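Local coordinates for insecticidal crystal protein Cry7Cal (Bacillus thuringiensis, PDB 5ZI1) that probably acts as an insecticidal pore-forming toxin that recognises receptors of the insect gut, like other three-domain delta-endotoxins, at residues A[142-153]-A[225-236]; A[527-535]-A[546-554]. All coordinates share one frame; numbering follows the deposited sequence.

Overall arrangement
Contact 1 lies in the helical N-terminal domain of this three-domain toxin fragment, and every residue that touches there is buried; contact 2 belongs to the C-terminal beta domain, farther from the centre of the chain and only partly buried. No helix or strand is common to both, and their centres are about 26 Å apart, yet they meet where Pro234 packs against Arg527. Helix 141-165 meets 225-236 mainly through side chains, with aromatic rings, leucines and one short phenol-amide bond. In 527-535 with 546-554, backbone hydrogen bonds of a hairpin and the loop beside it are joined by bonds from tyrosine, threonine and aspartate side chains, around a buried phenylalanine.

Contact 1: A[142-153]-A[225-236]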
loop_
_atom_site.group_PDB
_atom_site.type_symbol
_atom_site.label_atom_id
_atom_site.label_comp_id
_atom_site.label_asym_id
_atom_site.label_seq_id
_atom_site.Cartn_x
_atom_site.Cartn_y
_atom_site.Cartn_z
ATOM N N THR A 142 -10.078 10.201 -5.699
ATOM C CA THR A 142 -9.360 10.443 -4.448
ATOM C C THR A 142 -10.210 11.246 -3.474
ATOM O O THR A 142 -10.219 10.968 -2.267
ATOM C CB THR A 142 -8.021 11.153 -4.711
ATOM O OG1 THR A 142 -7.145 10.279 -5.416
ATOM C CG2 THR A 142 -7.359 11.507 -3.418
ATOM N N VAL A 143 -10.946 12.234 -3.979
ATOM C CA VAL A 143 -11.915 12.932 -3.132
ATOM C C VAL A 143 -12.883 11.935 -2.510
ATOM O O VAL A 143 -13.192 12.003 -1.313
ATOM C CB VAL A 143 -12.663 14.012 -3.940
ATOM C CG1 VAL A 143 -13.786 14.636 -3.106
ATOM C CG2 VAL A 143 -11.680 15.088 -4.429
ATOM N N TYR A 144 -13.368 10.989 -3.311
ATOM C CA TYR A 144 -14.331 10.014 -2.814
ATOM C C TYR A 144 -13.704 9.143 -1.734
ATOM O O TYR A 144 -14.237 9.029 -0.622
ATOM C CB TYR A 144 -14.830 9.166 -3.979
ATOM C CG TYR A 144 -15.845 8.125 -3.606
ATOM C CD1 TYR A 144 -15.451 6.873 -3.171
ATOM C CD2 TYR A 144 -17.209 8.382 -3.722
ATOM C CE1 TYR A 144 -16.378 5.904 -2.835
ATOM C CE2 TYR A 144 -18.140 7.425 -3.392
ATOM C CZ TYR A 144 -17.719 6.185 -2.951
ATOM O OH TYR A 144 -18.642 5.220 -2.634
ATOM N N ALA A 145 -12.548 8.549 -2.036
ATOM C CA ALA A 145 -11.854 7.700 -1.075
ATOM C C ALA A 145 -11.615 8.417 0.245
ATOM O O ALA A 145 -11.911 7.872 1.316
ATOM C CB ALA A 145 -10.541 7.210 -1.667
ATOM N N GLN A 146 -11.110 9.652 0.191
ATOM C CA GLN A 146 -10.731 10.328 1.431
ATOM C C GLN A 146 -11.954 10.715 2.258
ATOM O O GLN A 146 -11.927 10.631 3.494
ATOM C CB GLN A 146 -9.873 11.559 1.127
ATOM C CG GLN A 146 -8.568 11.226 0.458
ATOM C CD GLN A 146 -7.513 10.683 1.418
ATOM O OE1 GLN A 146 -7.577 10.904 2.624
ATOM N NE2 GLN A 146 -6.523 9.979 0.871
ATOM N N ALA A 147 -13.026 11.161 1.600
ATOM C CA ALA A 147 -14.256 11.469 2.318
ATOM C C ALA A 147 -14.915 10.194 2.814
ATOM O O ALA A 147 -15.418 10.138 3.944
ATOM C CB ALA A 147 -15.210 12.247 1.416
ATOM N N ALA A 148 -14.922 9.158 1.974
ATOM C CA ALA A 148 -15.390 7.855 2.410
ATOM C C ALA A 148 -14.696 7.461 3.699
ATOM O O ALA A 148 -15.331 7.020 4.670
ATOM C CB ALA A 148 -15.129 6.821 1.313
ATOM N N ASN A 149 -13.378 7.651 3.732
ATOM C CA ASN A 149 -12.610 7.287 4.907
ATOM C C ASN A 149 -13.098 8.030 6.140
ATOM O O ASN A 149 -13.284 7.435 7.210
ATOM C CB ASN A 149 -11.132 7.571 4.659
ATOM C CG ASN A 149 -10.302 7.175 5.818
ATOM O OD1 ASN A 149 -10.204 5.987 6.146
ATOM N ND2 ASN A 149 -9.745 8.156 6.494
ATOM N N LEU A 150 -13.315 9.341 6.018
ATOM C CA LEU A 150 -13.784 10.102 7.174
ATOM C C LEU A 150 -15.147 9.611 7.648
ATOM O O LEU A 150 -15.405 9.556 8.854
ATOM C CB LEU A 150 -13.848 11.589 6.838
ATOM C CG LEU A 150 -12.528 12.302 6.531
ATOM C CD1 LEU A 150 -12.807 13.768 6.260
ATOM C CD2 LEU A 150 -11.536 12.141 7.677
ATOM N N HIS A 151 -16.035 9.263 6.714
ATOM C CA HIS A 151 -17.380 8.822 7.077
ATOM C C HIS A 151 -17.320 7.546 7.898
ATOM O O HIS A 151 -17.922 7.453 8.971
ATOM C CB HIS A 151 -18.215 8.612 5.805
ATOM C CG HIS A 151 -19.672 8.356 6.063
ATOM N ND1 HIS A 151 -20.510 7.817 5.109
ATOM C CD2 HIS A 151 -20.441 8.579 7.156
ATOM C CE1 HIS A 151 -21.730 7.715 5.608
ATOM N NE2 HIS A 151 -21.715 8.179 6.844
ATOM N N LEU A 152 -16.567 6.555 7.414
ATOM C CA LEU A 152 -16.438 5.293 8.135
ATOM C C LEU A 152 -15.871 5.511 9.530
ATOM O O LEU A 152 -16.337 4.901 10.511
ATOM C CB LEU A 152 -15.549 4.334 7.342
ATOM C CG LEU A 152 -16.233 3.897 6.053
ATOM C CD1 LEU A 152 -15.333 3.003 5.240
ATOM C CD2 LEU A 152 -17.512 3.193 6.432
ATOM N N PHE A 153 -14.867 6.388 9.632
ATOM C CA PHE A 153 -14.250 6.682 10.913
ATOM C C PHE A 153 -15.207 7.422 11.832
ATOM O O PHE A 153 -15.264 7.141 13.038
ATOM C CB PHE A 153 -12.983 7.503 10.701
ATOM C CG PHE A 153 -12.451 8.100 11.957
ATOM C CD1 PHE A 153 -11.974 7.284 12.972
ATOM C CD2 PHE A 153 -12.449 9.467 12.141
ATOM C CE1 PHE A 153 -11.492 7.826 14.145
ATOM C CE2 PHE A 153 -11.960 10.013 13.315
ATOM C CZ PHE A 153 -11.486 9.192 14.316
ATOM N N MET A 225 -2.906 7.334 -2.827
ATOM C CA MET A 225 -4.049 8.201 -2.558
ATOM C C MET A 225 -5.298 7.411 -2.178
ATOM O O MET A 225 -6.056 7.846 -1.304
ATOM C CB MET A 225 -4.341 9.092 -3.759
ATOM C CG MET A 225 -3.413 10.312 -3.849
ATOM S SD MET A 225 -3.908 11.468 -5.157
ATOM C CE MET A 225 -3.026 10.754 -6.545
ATOM N N VAL A 226 -5.522 6.250 -2.803
ATOM C CA VAL A 226 -6.781 5.544 -2.605
ATOM C C VAL A 226 -6.612 4.160 -1.983
ATOM O O VAL A 226 -7.186 3.897 -0.926
ATOM C CB VAL A 226 -7.557 5.452 -3.925
ATOM C CG1 VAL A 226 -8.866 4.647 -3.715
ATOM C CG2 VAL A 226 -7.848 6.845 -4.423
ATOM N N LEU A 227 -5.843 3.265 -2.621
ATOM C CA LEU A 227 -5.868 1.863 -2.201
ATOM C C LEU A 227 -5.383 1.686 -0.764
ATOM O O LEU A 227 -5.926 0.856 -0.015
ATOM C CB LEU A 227 -5.026 0.992 -3.129
ATOM C CG LEU A 227 -5.325 1.031 -4.612
ATOM C CD1 LEU A 227 -4.489 -0.037 -5.347
ATOM C CD2 LEU A 227 -6.838 0.866 -4.843
ATOM N N ASP A 228 -4.360 2.452 -0.365
ATOM C CA ASP A 228 -3.812 2.325 0.979
ATOM C C ASP A 228 -4.832 2.689 2.051
ATOM O O ASP A 228 -4.637 2.344 3.217
ATOM C CB ASP A 228 -2.549 3.194 1.121
ATOM C CG ASP A 228 -1.352 2.630 0.344
ATOM O OD1 ASP A 228 -1.396 1.446 -0.069
ATOM O OD2 ASP A 228 -0.345 3.364 0.153
ATOM N N LEU A 229 -5.903 3.393 1.687
ATOM C CA LEU A 229 -6.998 3.642 2.622
ATOM C C LEU A 229 -7.822 2.388 2.891
ATOM O O LEU A 229 -8.337 2.229 3.998
ATOM C CB LEU A 229 -7.932 4.722 2.082
ATOM C CG LEU A 229 -7.512 6.188 2.100
ATOM C CD1 LEU A 229 -8.653 7.002 1.469
ATOM C CD2 LEU A 229 -7.196 6.672 3.513
ATOM N N LEU A 230 -7.968 1.498 1.898
ATOM C CA LEU A 230 -8.986 0.443 1.938
ATOM C C LEU A 230 -8.744 -0.626 3.002
ATOM O O LEU A 230 -9.719 -1.148 3.556
ATOM C CB LEU A 230 -9.129 -0.224 0.565
ATOM C CG LEU A 230 -9.504 0.742 -0.567
ATOM C CD1 LEU A 230 -9.650 0.031 -1.896
ATOM C CD2 LEU A 230 -10.772 1.511 -0.238
ATOM N N PRO A 231 -7.500 -0.985 3.341
ATOM C CA PRO A 231 -7.314 -1.937 4.456
ATOM C C PRO A 231 -7.802 -1.400 5.791
ATOM O O PRO A 231 -8.130 -2.187 6.680
ATOM C CB PRO A 231 -5.802 -2.183 4.472
ATOM C CG PRO A 231 -5.329 -1.785 3.113
ATOM C CD PRO A 231 -6.225 -0.694 2.654
ATOM N N LEU A 232 -7.859 -0.085 5.968
ATOM C CA LEU A 232 -8.316 0.460 7.236
ATOM C C LEU A 232 -9.819 0.347 7.406
ATOM O O LEU A 232 -10.293 0.258 8.546
ATOM C CB LEU A 232 -7.898 1.920 7.353
ATOM C CG LEU A 232 -6.380 2.085 7.438
ATOM C CD1 LEU A 232 -5.960 3.513 7.138
ATOM C CD2 LEU A 232 -5.929 1.676 8.811
ATOM N N PHE A 233 -10.574 0.372 6.305
ATOM C CA PHE A 233 -12.034 0.417 6.384
ATOM C C PHE A 233 -12.629 -0.643 7.310
ATOM O O PHE A 233 -13.386 -0.269 8.218
ATOM C CB PHE A 233 -12.632 0.329 4.969
ATOM C CG PHE A 233 -12.445 1.597 4.140
ATOM C CD1 PHE A 233 -11.695 2.655 4.619
ATOM C CD2 PHE A 233 -13.034 1.716 2.892
ATOM C CE1 PHE A 233 -11.527 3.798 3.866
ATOM C CE2 PHE A 233 -12.889 2.855 2.143
ATOM C CZ PHE A 233 -12.125 3.899 2.620
ATOM N N PRO A 234 -12.315 -1.934 7.183
ATOM C CA PRO A 234 -12.848 -2.898 8.161
ATOM C C PRO A 234 -12.323 -2.692 9.578
ATOM O O PRO A 234 -13.000 -3.092 10.528
ATOM C CB PRO A 234 -12.398 -4.260 7.603
ATOM C CG PRO A 234 -11.869 -3.986 6.226
ATOM C CD PRO A 234 -11.374 -2.588 6.259
ATOM N N ILE A 235 -11.139 -2.093 9.766
ATOM C CA ILE A 235 -10.654 -1.880 11.126
ATOM C C ILE A 235 -11.474 -0.820 11.865
ATOM O O ILE A 235 -11.476 -0.796 13.101
ATOM C CB ILE A 235 -9.147 -1.553 11.081
ATOM C CG1 ILE A 235 -8.394 -2.805 10.645
ATOM C CG2 ILE A 235 -8.617 -1.090 12.434
ATOM C CD1 ILE A 235 -7.077 -2.532 10.110
ATOM N N TYR A 236 -12.234 0.023 11.153
ATOM C CA TYR A 236 -13.094 0.954 11.871
ATOM C C TYR A 236 -14.281 0.248 12.524
ATOM O O TYR A 236 -15.073 0.908 13.213
ATOM C CB TYR A 236 -13.609 2.051 10.941
ATOM C CG TYR A 236 -12.559 2.969 10.349
ATOM C CD1 TYR A 236 -11.481 3.418 11.098
ATOM C CD2 TYR A 236 -12.652 3.386 9.031
ATOM C CE1 TYR A 236 -10.538 4.255 10.547
ATOM C CE2 TYR A 236 -11.708 4.213 8.470
ATOM C CZ TYR A 236 -10.653 4.645 9.229
ATOM O OH TYR A 236 -9.712 5.473 8.672
#
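Ala145 and Val226 face each other with CA atoms 5.7 Å apart, and Phe153 and Tyr236 come similarly close at the far end, so 225-236 runs alongside the continuous helix 142-153 in the same direction. Its own backbone is less regular, with a type I turn from Leu227 to Leu230 and a weakly bonded helical turn near 232-235. In this buried part of the helical bundle, Phe233 is a knob in the hole formed by Ala145, Ala148, Asn149 and Leu152. Leu152 CD1 lies over one ring face, 3.6 Å from the Phe233 centroid, while Leu230 CA covers the opposite face; Asn149 OD1 approaches the ring edge. Asn149 points its amide away from its own backbone N (chi1 -178°), which carries OD1 to the phenol of Tyr236, whose OH donates a 2.6 Å hydrogen bond to Asn149 OD1, tilted 24° from the carbonyl plane. Phe153 CB sits over the Tyr236 ring in a CH-pi contact, 4.0 Å from its centroid. Farther back, Leu229 CD1 meets Ala145 O at 3.4 Å, and a weak bond joins Gln146 NE2 to Met225 O (3.1 Å). Helix 13-26 adds Phe24 against Asn149 and Tyr236. The interface is thus chiefly apolar: Thr142 OG1 is buried beside Met225 SD without a polar partner, whereas the phenol-amide bond satisfies a polar pair and would favour one orientation of the Asn149 amide.

Contact 2: A[527-535]-A[546-554]; sequences RYAATGDGV and YFTATMKEG
Strands 534-538 and 545-547 form an antiparallel beta hairpin at the edge of one sheet of the C-terminal beta sandwich, with Gly534 and Phe547 a hydrogen-bonded pair and Val535 and Tyr546 a non-hydrogen-bonded one. The Gly534 pair is closed in both directions: Gly534 N donates to Phe547 O at 3.0 Å and Phe547 N to Gly534 O at 2.7 Å. Phe547 carries much of the packing. Its ring is turned in over its own backbone (chi1 61°) and reaches the partner strand, where Gly534 CA makes a CH-pi contact with its face, 3.8 Å from the centroid. Ala530 CB touches CE1 of the same ring, and Tyr528 meets it obliquely, the two ring planes 65° apart. Ile590 and Leu562, on strands of the other sheet, pack against Phe547, whose ring thus lies between the two sheets.

Beyond the hairpin the chain runs on, and 548-551 passes alongside the end of strand 521-530. The phenol of Tyr528 reaches it, OH donating to Thr548 O at 2.8 Å, lying in the plane of that carbonyl and meeting one of its lone pairs. Ala530 is held from both of its polar backbone atoms: its N donates to Thr550 OG1 (3.1 Å), which is further bonded to Lys558 O, while its O receives Thr550 N at 2.8 Å and, weakly, Met551 N. Thr531 CG2 lies against Glu553 CA, and its hydroxyl bonds instead to the backbone N of Thr589. On the face that carries Val535 and Tyr546, the Tyr546 ring edge meets Val535 CG2. In the loop between strands 521-530 and 534-538, Asp533 OD1 receives a weak bond from Ala549 N, and a water donates to Asp533 OD1 at 2.5 Å while accepting from Ala549 N at 3.2 Å.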
loop_
_atom_site.group_PDB
_atom_site.type_symbol
_atom_site.label_atom_id
_atom_site.label_comp_id
_atom_site.label_asym_id
_atom_site.label_seq_id
_atom_site.Cartn_x
_atom_site.Cartn_y
_atom_site.Cartn_z
ATOM N N ARG A 527 -8.524 -13.732 8.579
ATOM C CA ARG A 527 -9.441 -13.044 7.685
ATOM C C ARG A 527 -9.339 -13.750 6.339
ATOM O O ARG A 527 -8.293 -13.678 5.675
ATOM C CB ARG A 527 -9.088 -11.564 7.588
ATOM C CG ARG A 527 -9.892 -10.786 6.567
ATOM C CD ARG A 527 -9.704 -9.300 6.755
ATOM N NE ARG A 527 -10.822 -8.556 6.180
ATOM C CZ ARG A 527 -10.895 -8.164 4.909
ATOM N NH1 ARG A 527 -9.917 -8.459 4.059
ATOM N NH2 ARG A 527 -11.964 -7.493 4.483
ATOM N N TYR A 528 -10.415 -14.450 5.951
ATOM C CA TYR A 528 -10.372 -15.424 4.868
ATOM C C TYR A 528 -11.606 -15.297 3.981
ATOM O O TYR A 528 -12.574 -14.597 4.297
ATOM C CB TYR A 528 -10.297 -16.852 5.407
ATOM C CG TYR A 528 -11.658 -17.383 5.777
ATOM C CD1 TYR A 528 -12.280 -16.985 6.943
ATOM C CD2 TYR A 528 -12.334 -18.258 4.943
ATOM C CE1 TYR A 528 -13.552 -17.449 7.277
ATOM C CE2 TYR A 528 -13.597 -18.721 5.259
ATOM C CZ TYR A 528 -14.201 -18.320 6.436
ATOM O OH TYR A 528 -15.460 -18.787 6.774
ATOM N N ALA A 529 -11.561 -16.009 2.857
ATOM C CA ALA A 529 -12.679 -16.147 1.947
ATOM C C ALA A 529 -12.627 -17.552 1.376
ATOM O O ALA A 529 -11.540 -18.113 1.202
ATOM C CB ALA A 529 -12.639 -15.108 0.822
ATOM N N ALA A 530 -13.804 -18.131 1.112
ATOM C CA ALA A 530 -13.840 -19.514 0.661
ATOM C C ALA A 530 -15.116 -19.750 -0.126
ATOM O O ALA A 530 -16.146 -19.130 0.143
ATOM C CB ALA A 530 -13.746 -20.498 1.841
ATOM N N THR A 531 -15.018 -20.653 -1.107
ATOM C CA THR A 531 -16.122 -21.093 -1.948
ATOM C C THR A 531 -16.777 -22.368 -1.437
ATOM O O THR A 531 -17.739 -22.847 -2.050
ATOM C CB THR A 531 -15.637 -21.333 -3.377
ATOM O OG1 THR A 531 -14.535 -22.244 -3.347
ATOM C CG2 THR A 531 -15.190 -20.026 -4.032
ATOM N N GLY A 532 -16.264 -22.934 -0.345
ATOM C CA GLY A 532 -16.833 -24.134 0.235
ATOM C C GLY A 532 -16.404 -24.249 1.679
ATOM O O GLY A 532 -15.680 -23.401 2.208
ATOM N N ASP A 533 -16.844 -25.332 2.302
ATOM C CA ASP A 533 -16.635 -25.577 3.720
ATOM C C ASP A 533 -15.331 -26.335 3.940
ATOM O O ASP A 533 -14.871 -27.084 3.073
ATOM C CB ASP A 533 -17.807 -26.392 4.306
ATOM C CG ASP A 533 -19.185 -25.885 3.844
ATOM O OD1 ASP A 533 -19.341 -24.668 3.569
ATOM O OD2 ASP A 533 -20.129 -26.705 3.774
ATOM N N GLY A 534 -14.757 -26.169 5.123
ATOM C CA GLY A 534 -13.616 -26.988 5.484
ATOM C C GLY A 534 -13.131 -26.710 6.885
ATOM O O GLY A 534 -13.825 -26.076 7.685
ATOM N N VAL A 535 -11.907 -27.173 7.163
ATOM C CA VAL A 535 -11.325 -27.139 8.498
ATOM C C VAL A 535 -9.913 -26.573 8.405
ATOM O O VAL A 535 -9.119 -27.004 7.562
ATOM C CB VAL A 535 -11.321 -28.540 9.145
ATOM C CG1 VAL A 535 -10.564 -28.524 10.449
ATOM C CG2 VAL A 535 -12.746 -29.011 9.378
ATOM N N TYR A 546 -13.635 -25.522 12.108
ATOM C CA TYR A 546 -14.451 -25.617 10.904
ATOM C C TYR A 546 -14.855 -24.228 10.415
ATOM O O TYR A 546 -15.244 -23.371 11.213
ATOM C CB TYR A 546 -15.689 -26.461 11.212
ATOM C CG TYR A 546 -16.747 -26.579 10.134
ATOM C CD1 TYR A 546 -16.632 -27.522 9.124
ATOM C CD2 TYR A 546 -17.900 -25.795 10.170
ATOM C CE1 TYR A 546 -17.616 -27.658 8.143
ATOM C CE2 TYR A 546 -18.900 -25.932 9.200
ATOM C CZ TYR A 546 -18.749 -26.868 8.188
ATOM O OH TYR A 546 -19.719 -27.024 7.213
ATOM N N PHE A 547 -14.755 -23.995 9.096
ATOM C CA PHE A 547 -15.230 -22.756 8.480
ATOM C C PHE A 547 -16.229 -23.031 7.364
ATOM O O PHE A 547 -16.157 -24.057 6.681
ATOM C CB PHE A 547 -14.089 -21.914 7.882
ATOM C CG PHE A 547 -13.335 -22.609 6.787
ATOM C CD1 PHE A 547 -13.727 -22.494 5.465
ATOM C CD2 PHE A 547 -12.245 -23.403 7.086
ATOM C CE1 PHE A 547 -13.043 -23.173 4.463
ATOM C CE2 PHE A 547 -11.552 -24.071 6.094
ATOM C CZ PHE A 547 -11.944 -23.954 4.784
ATOM N N THR A 548 -17.109 -22.063 7.130
ATOM C CA THR A 548 -18.108 -22.147 6.069
ATOM C C THR A 548 -17.753 -21.229 4.903
ATOM O O THR A 548 -16.870 -20.369 4.988
ATOM C CB THR A 548 -19.496 -21.784 6.588
ATOM O OG1 THR A 548 -19.449 -20.449 7.113
ATOM C CG2 THR A 548 -19.962 -22.778 7.679
ATOM N N ALA A 549 -18.483 -21.426 3.806
ATOM C CA ALA A 549 -18.272 -20.653 2.595
ATOM C C ALA A 549 -18.647 -19.199 2.813
ATOM O O ALA A 549 -19.533 -18.871 3.601
ATOM C CB ALA A 549 -19.092 -21.227 1.445
ATOM N N THR A 550 -17.935 -18.315 2.125
ATOM C CA THR A 550 -18.285 -16.906 2.130
ATOM C C THR A 550 -18.728 -16.396 0.768
ATOM O O THR A 550 -19.205 -15.265 0.678
ATOM C CB THR A 550 -17.098 -16.070 2.627
ATOM O OG1 THR A 550 -16.041 -16.124 1.655
ATOM C CG2 THR A 550 -16.608 -16.625 3.971
ATOM N N MET A 551 -18.610 -17.204 -0.277
ATOM C CA MET A 551 -18.786 -16.740 -1.642
ATOM C C MET A 551 -18.981 -17.956 -2.527
ATOM O O MET A 551 -18.680 -19.087 -2.131
ATOM C CB MET A 551 -17.573 -15.938 -2.117
ATOM C CG MET A 551 -16.277 -16.691 -1.919
ATOM S SD MET A 551 -14.804 -15.849 -2.541
ATOM C CE MET A 551 -15.265 -15.656 -4.264
ATOM N N LYS A 552 -19.488 -17.707 -3.732
ATOM C CA LYS A 552 -19.630 -18.732 -4.754
ATOM C C LYS A 552 -18.456 -18.626 -5.718
ATOM O O LYS A 552 -17.893 -17.549 -5.912
ATOM C CB LYS A 552 -20.958 -18.585 -5.508
ATOM C CG LYS A 552 -22.197 -18.658 -4.622
ATOM C CD LYS A 552 -23.477 -18.455 -5.437
ATOM C CE LYS A 552 -24.287 -19.752 -5.571
ATOM N NZ LYS A 552 -25.164 -19.747 -6.788
ATOM N N GLU A 553 -18.079 -19.757 -6.305
ATOM C CA GLU A 553 -16.923 -19.767 -7.183
ATOM C C GLU A 553 -17.100 -18.754 -8.300
ATOM O O GLU A 553 -18.194 -18.588 -8.845
ATOM C CB GLU A 553 -16.697 -21.155 -7.771
ATOM C CG GLU A 553 -15.351 -21.269 -8.470
ATOM C CD GLU A 553 -15.161 -22.612 -9.146
ATOM O OE1 GLU A 553 -14.444 -22.657 -10.174
ATOM O OE2 GLU A 553 -15.736 -23.617 -8.656
ATOM N N GLY A 554 -16.019 -18.047 -8.609
ATOM C CA GLY A 554 -16.007 -17.044 -9.651
ATOM C C GLY A 554 -16.355 -15.631 -9.232
ATOM O O GLY A 554 -15.755 -14.679 -9.736
HETATM O O HOH W 1 -21.196 -23.048 3.329
#